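PDB 6EXU: switch-activating protein 1, which binds DNA sequences required for mating-type switching and the replication fork barrier RFB1 near the rRNA genes, where it blocks replication forks. Local coordinates for residues H30-V35 / K103-E108. Sequence-based numbering, arbitrary orientation.
Sequences HKHELV and KARLSE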
# COMPACT_ATOMS: atom_id res chain seq x y z
N HIS A 30 8.84 -4.14 2.01
CA HIS A 30 9.64 -4.20 0.81
C HIS A 30 9.79 -2.85 0.11
O HIS A 30 10.28 -2.80 -1.02
CB HIS A 30 9.01 -5.22 -0.14
CG HIS A 30 9.19 -6.63 0.31
ND1 HIS A 30 8.26 -7.34 1.04
CD2 HIS A 30 10.27 -7.43 0.19
CE1 HIS A 30 8.75 -8.54 1.31
NE2 HIS A 30 9.96 -8.62 0.80
N LYS A 31 9.47 -1.75 0.80
CA LYS A 31 9.35 -0.47 0.10
C LYS A 31 10.65 -0.03 -0.54
O LYS A 31 10.63 0.64 -1.58
CB LYS A 31 8.85 0.61 1.05
CG LYS A 31 9.86 1.01 2.11
CD LYS A 31 9.30 1.98 3.14
CE LYS A 31 10.40 2.54 4.06
NZ LYS A 31 9.86 3.46 5.10
N HIS A 32 11.80 -0.35 0.06
CA HIS A 32 13.06 0.09 -0.53
C HIS A 32 13.45 -0.72 -1.75
O HIS A 32 14.44 -0.38 -2.41
CB HIS A 32 14.17 0.09 0.52
CG HIS A 32 14.02 1.19 1.52
ND1 HIS A 32 13.86 2.51 1.16
CD2 HIS A 32 13.98 1.17 2.88
CE1 HIS A 32 13.73 3.25 2.24
NE2 HIS A 32 13.80 2.46 3.30
N GLU A 33 12.73 -1.79 -2.05
CA GLU A 33 12.97 -2.59 -3.23
C GLU A 33 12.29 -2.04 -4.47
O GLU A 33 12.59 -2.49 -5.58
CB GLU A 33 12.56 -4.04 -2.97
CG GLU A 33 13.40 -4.69 -1.85
CD GLU A 33 12.83 -5.98 -1.31
OE1 GLU A 33 12.10 -6.68 -2.03
OE2 GLU A 33 13.16 -6.30 -0.14
N LEU A 34 11.41 -1.05 -4.32
CA LEU A 34 10.82 -0.40 -5.48
C LEU A 34 11.85 0.51 -6.12
O LEU A 34 12.43 1.38 -5.46
CB LEU A 34 9.57 0.38 -5.08
CG LEU A 34 9.00 1.26 -6.21
CD1 LEU A 34 8.52 0.42 -7.37
CD2 LEU A 34 7.90 2.16 -5.71
N VAL A 35 12.08 0.30 -7.40
CA VAL A 35 12.97 1.12 -8.20
C VAL A 35 12.10 1.94 -9.16
O VAL A 35 11.25 1.39 -9.87
CB VAL A 35 13.99 0.24 -8.93
CG1 VAL A 35 14.80 1.05 -9.94
CG2 VAL A 35 14.91 -0.41 -7.92
N LYS A 103 3.06 6.21 1.14
CA LYS A 103 2.95 7.50 0.46
C LYS A 103 4.27 8.24 0.51
O LYS A 103 4.70 8.83 -0.48
CB LYS A 103 1.83 8.29 1.13
CG LYS A 103 1.57 9.67 0.59
CD LYS A 103 0.49 10.35 1.42
CE LYS A 103 0.14 11.73 0.92
NZ LYS A 103 -1.06 12.17 1.66
N ALA A 104 4.96 8.17 1.66
CA ALA A 104 6.24 8.86 1.81
C ALA A 104 7.30 8.26 0.89
O ALA A 104 8.12 8.99 0.32
CB ALA A 104 6.70 8.79 3.27
N ARG A 105 7.28 6.95 0.70
CA ARG A 105 8.25 6.34 -0.21
C ARG A 105 7.99 6.76 -1.64
O ARG A 105 8.92 7.10 -2.38
CB ARG A 105 8.21 4.81 -0.07
CG ARG A 105 9.03 4.03 -1.08
CD ARG A 105 10.49 4.36 -0.98
NE ARG A 105 11.27 3.50 -1.86
CZ ARG A 105 12.48 3.80 -2.33
NH1 ARG A 105 13.05 4.95 -2.00
NH2 ARG A 105 13.11 2.95 -3.13
N LEU A 106 6.74 6.76 -2.06
CA LEU A 106 6.41 7.21 -3.41
C LEU A 106 6.81 8.66 -3.61
O LEU A 106 7.35 9.02 -4.67
CB LEU A 106 4.93 7.02 -3.67
CG LEU A 106 4.46 5.56 -3.73
CD1 LEU A 106 2.92 5.48 -3.75
CD2 LEU A 106 5.05 4.85 -4.94
N SER A 107 6.56 9.50 -2.61
CA SER A 107 6.92 10.91 -2.71
C SER A 107 8.43 11.08 -2.80
O SER A 107 8.92 11.93 -3.55
CB SER A 107 6.39 11.68 -1.50
OG SER A 107 4.98 11.85 -1.59
N GLU A 108 9.19 10.28 -2.05
CA GLU A 108 10.65 10.32 -2.11
C GLU A 108 11.13 10.05 -3.53
O GLU A 108 11.92 10.81 -4.10
CB GLU A 108 11.21 9.28 -1.13
CG GLU A 108 12.71 9.06 -1.17
CD GLU A 108 13.19 7.94 -0.23
OE1 GLU A 108 12.41 7.00 0.08
OE2 GLU A 108 14.35 8.01 0.20
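Lys31 and Arg105 bring the two backbones nearest, their CA atoms 6.9 Å apart, where the short 3-10 turn 31-33, in the loop joining helices 17-29 and 39-54, lies against the long helix 90-115. The setting is the all-helical, Myb-type DNA-binding domain of Sap1, and the contact ties this interhelical loop to the domain's last helix. Arg105 carries most of it. With CG anti to the backbone N (chi1 172°) and a bend at chi2, its chain runs past CB of Lys31 and reaches the loop's carbonyls. NE donates to Lys31 O at 2.9 Å, approaching from above the carbonyl plane, while NH2 makes a weak bond to Leu34 O, also 2.9 Å but with an N-H...O angle of only 124°. NH1 forms a salt bridge with Glu108 OE1 at 3.0 Å, three residues further along the same helix, so NE and NH1, with the weak bond of NH2, hold the group's rotation. A methionine at Arg105 would probably leave the Lys31 and Leu34 carbonyls without these donors and Glu108 without its salt-bridge mate. Over one guanidinium face sits ND1 of His32, whose ring meets the arginine with its edge, the two planes 67° apart; CG of Lys31 lies over a face of that imidazole. The lysine's extended chain carries NZ on to a salt bridge with Glu101. Apart from these polar bonds, Leu34, which also packs on Phe42, Trp102 and Leu109, crosses Leu106 at about a right angle, CD2 to CD2 at 4.0 Å.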